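Local atomic coordinates of gala protein type 1, 3 or 4 (Legionella pneumophila subsp. pneumophila, PDB entry 4XA9), a protein that is built from leucine-rich repeats and probably binds small GTPases and activates their GTP hydrolysis. Residues E153-L158 and I180-N185. Sequence-based numbering, arbitrary orientation.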
loop_
_atom_site.group_PDB
_atom_site.type_symbol
_atom_site.label_atom_id
_atom_site.label_comp_id
_atom_site.label_asym_id
_atom_site.label_seq_id
_atom_site.Cartn_x
_atom_site.Cartn_y
_atom_site.Cartn_z
ATOM N N GLU A 153 0.793 -8.168 -21.597
ATOM C CA GLU A 153 0.840 -9.608 -21.842
ATOM C C GLU A 153 0.300 -10.381 -20.636
ATOM O O GLU A 153 -0.466 -11.338 -20.779
ATOM C CB GLU A 153 2.271 -10.038 -22.165
ATOM C CG GLU A 153 2.436 -11.526 -22.408
ATOM C CD GLU A 153 3.841 -11.894 -22.851
ATOM O OE1 GLU A 153 4.469 -11.091 -23.576
ATOM O OE2 GLU A 153 4.320 -12.982 -22.468
ATOM N N GLY A 154 0.686 -9.936 -19.444
ATOM C CA GLY A 154 0.199 -10.526 -18.214
ATOM C C GLY A 154 -1.310 -10.506 -18.031
ATOM O O GLY A 154 -1.916 -11.551 -17.792
ATOM N N VAL A 155 -1.920 -9.326 -18.128
ATOM C CA VAL A 155 -3.351 -9.200 -17.873
ATOM C C VAL A 155 -4.179 -9.717 -19.050
ATOM O O VAL A 155 -5.351 -10.064 -18.892
ATOM C CB VAL A 155 -3.757 -7.738 -17.564
ATOM C CG1 VAL A 155 -3.094 -7.265 -16.275
ATOM C CG2 VAL A 155 -3.420 -6.815 -18.721
ATOM N N ILE A 156 -3.569 -9.771 -20.230
ATOM C CA ILE A 156 -4.225 -10.387 -21.375
ATOM C C ILE A 156 -4.402 -11.880 -21.093
ATOM O O ILE A 156 -5.463 -12.446 -21.352
ATOM C CB ILE A 156 -3.429 -10.154 -22.678
ATOM C CG1 ILE A 156 -3.603 -8.704 -23.136
ATOM C CG2 ILE A 156 -3.893 -11.100 -23.775
ATOM C CD1 ILE A 156 -2.707 -8.305 -24.285
ATOM N N ALA A 157 -3.375 -12.510 -20.529
ATOM C CA ALA A 157 -3.483 -13.913 -20.137
ATOM C C ALA A 157 -4.554 -14.080 -19.064
ATOM O O ALA A 157 -5.417 -14.950 -19.171
ATOM C CB ALA A 157 -2.144 -14.443 -19.644
ATOM N N LEU A 158 -4.513 -13.226 -18.046
ATOM C CA LEU A 158 -5.497 -13.276 -16.967
ATOM C C LEU A 158 -6.924 -13.086 -17.478
ATOM O O LEU A 158 -7.858 -13.695 -16.956
ATOM C CB LEU A 158 -5.183 -12.220 -15.905
ATOM C CG LEU A 158 -3.915 -12.443 -15.075
ATOM C CD1 LEU A 158 -3.616 -11.214 -14.223
ATOM C CD2 LEU A 158 -4.061 -13.679 -14.194
ATOM N N ILE A 180 -8.162 -3.155 -22.570
ATOM C CA ILE A 180 -9.192 -3.488 -23.547
ATOM C C ILE A 180 -9.526 -4.983 -23.511
ATOM O O ILE A 180 -10.696 -5.364 -23.577
ATOM C CB ILE A 180 -8.770 -3.054 -24.968
ATOM C CG1 ILE A 180 -8.848 -1.532 -25.081
ATOM C CG2 ILE A 180 -9.677 -3.687 -26.023
ATOM C CD1 ILE A 180 -8.231 -0.959 -26.344
ATOM N N GLU A 181 -8.514 -5.835 -23.369
ATOM C CA GLU A 181 -8.774 -7.271 -23.309
ATOM C C GLU A 181 -9.513 -7.641 -22.021
ATOM O O GLU A 181 -10.402 -8.492 -22.029
ATOM C CB GLU A 181 -7.471 -8.065 -23.438
ATOM C CG GLU A 181 -6.777 -7.840 -24.776
ATOM C CD GLU A 181 -7.721 -8.010 -25.960
ATOM O OE1 GLU A 181 -8.415 -9.049 -26.035
ATOM O OE2 GLU A 181 -7.782 -7.087 -26.803
ATOM N N LEU A 182 -9.164 -6.987 -20.918
ATOM C CA LEU A 182 -9.903 -7.175 -19.675
ATOM C C LEU A 182 -11.349 -6.690 -19.817
ATOM O O LEU A 182 -12.270 -7.288 -19.265
ATOM C CB LEU A 182 -9.209 -6.446 -18.521
ATOM C CG LEU A 182 -7.947 -7.121 -17.981
ATOM C CD1 LEU A 182 -7.225 -6.208 -17.000
ATOM C CD2 LEU A 182 -8.288 -8.446 -17.319
ATOM N N ALA A 183 -11.543 -5.605 -20.557
ATOM C CA ALA A 183 -12.883 -5.077 -20.784
ATOM C C ALA A 183 -13.746 -6.070 -21.557
ATOM O O ALA A 183 -14.945 -6.193 -21.297
ATOM C CB ALA A 183 -12.813 -3.750 -21.528
ATOM N N LYS A 184 -13.127 -6.776 -22.500
ATOM C CA LYS A 184 -13.837 -7.746 -23.329
ATOM C C LYS A 184 -14.272 -8.976 -22.532
ATOM O O LYS A 184 -15.210 -9.678 -22.926
ATOM C CB LYS A 184 -12.968 -8.170 -24.518
ATOM C CG LYS A 184 -12.740 -7.066 -25.542
ATOM C CD LYS A 184 -11.876 -7.539 -26.704
ATOM C CE LYS A 184 -11.670 -6.422 -27.718
ATOM N NZ LYS A 184 -10.793 -6.838 -28.849
ATOM N N ASN A 185 -13.583 -9.233 -21.418
ATOM C CA ASN A 185 -13.915 -10.334 -20.516
ATOM C C ASN A 185 -15.368 -10.256 -20.059
ATOM O O ASN A 185 -15.856 -9.178 -19.720
ATOM C CB ASN A 185 -12.983 -10.316 -19.297
ATOM C CG ASN A 185 -13.332 -11.373 -18.273
ATOM O OD1 ASN A 185 -14.322 -11.246 -17.556
ATOM N ND2 ASN A 185 -12.494 -12.397 -18.165
#
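Leu182 and Glu181 of helix 176-184 pack against Val155 and Ile156 of helix 151-159. These helices are neighbours on the outer, helical side of the leucine-rich repeat solenoid, whose largely parallel sheet lines the other side. Glu181 can be followed outward. Its CB points at the other helix and lies 3.9 Å from Ile156 CG1. Its CG comes closest, 3.7 Å from the same CG1, and is 4.1 Å from Ile156 CD1. The chain then bends at chi2 (-50°), and the carboxylate turns away from the isoleucine. In one of the two conformers of Lys184 its NZ lies 3.6 Å from Glu181 OE2, a long and doubtful salt bridge within the same segment. Only the aliphatic part of the glutamate is therefore used across the contact, and the two side chains cross at a slant. Deeper in, Leu182 reaches over with both methyls. CD1 rests on Val155 CB at 3.8 Å, while CD2 sits 3.7 Å from the carbonyl oxygen Val155 O. Val155 also touches Val174 and Leu182 touches Leu193, both in loops. At the end of helix 176-184, Asn185 ND2 bonds to Ala159 O, and its OD1 accepts from the backbone N of Gln187 and of Leu188. No hydrogen bond joins the two segments, so their fit depends on shape, while the Asn185 bond to Ala159, just past 153-158, supplies a directional link.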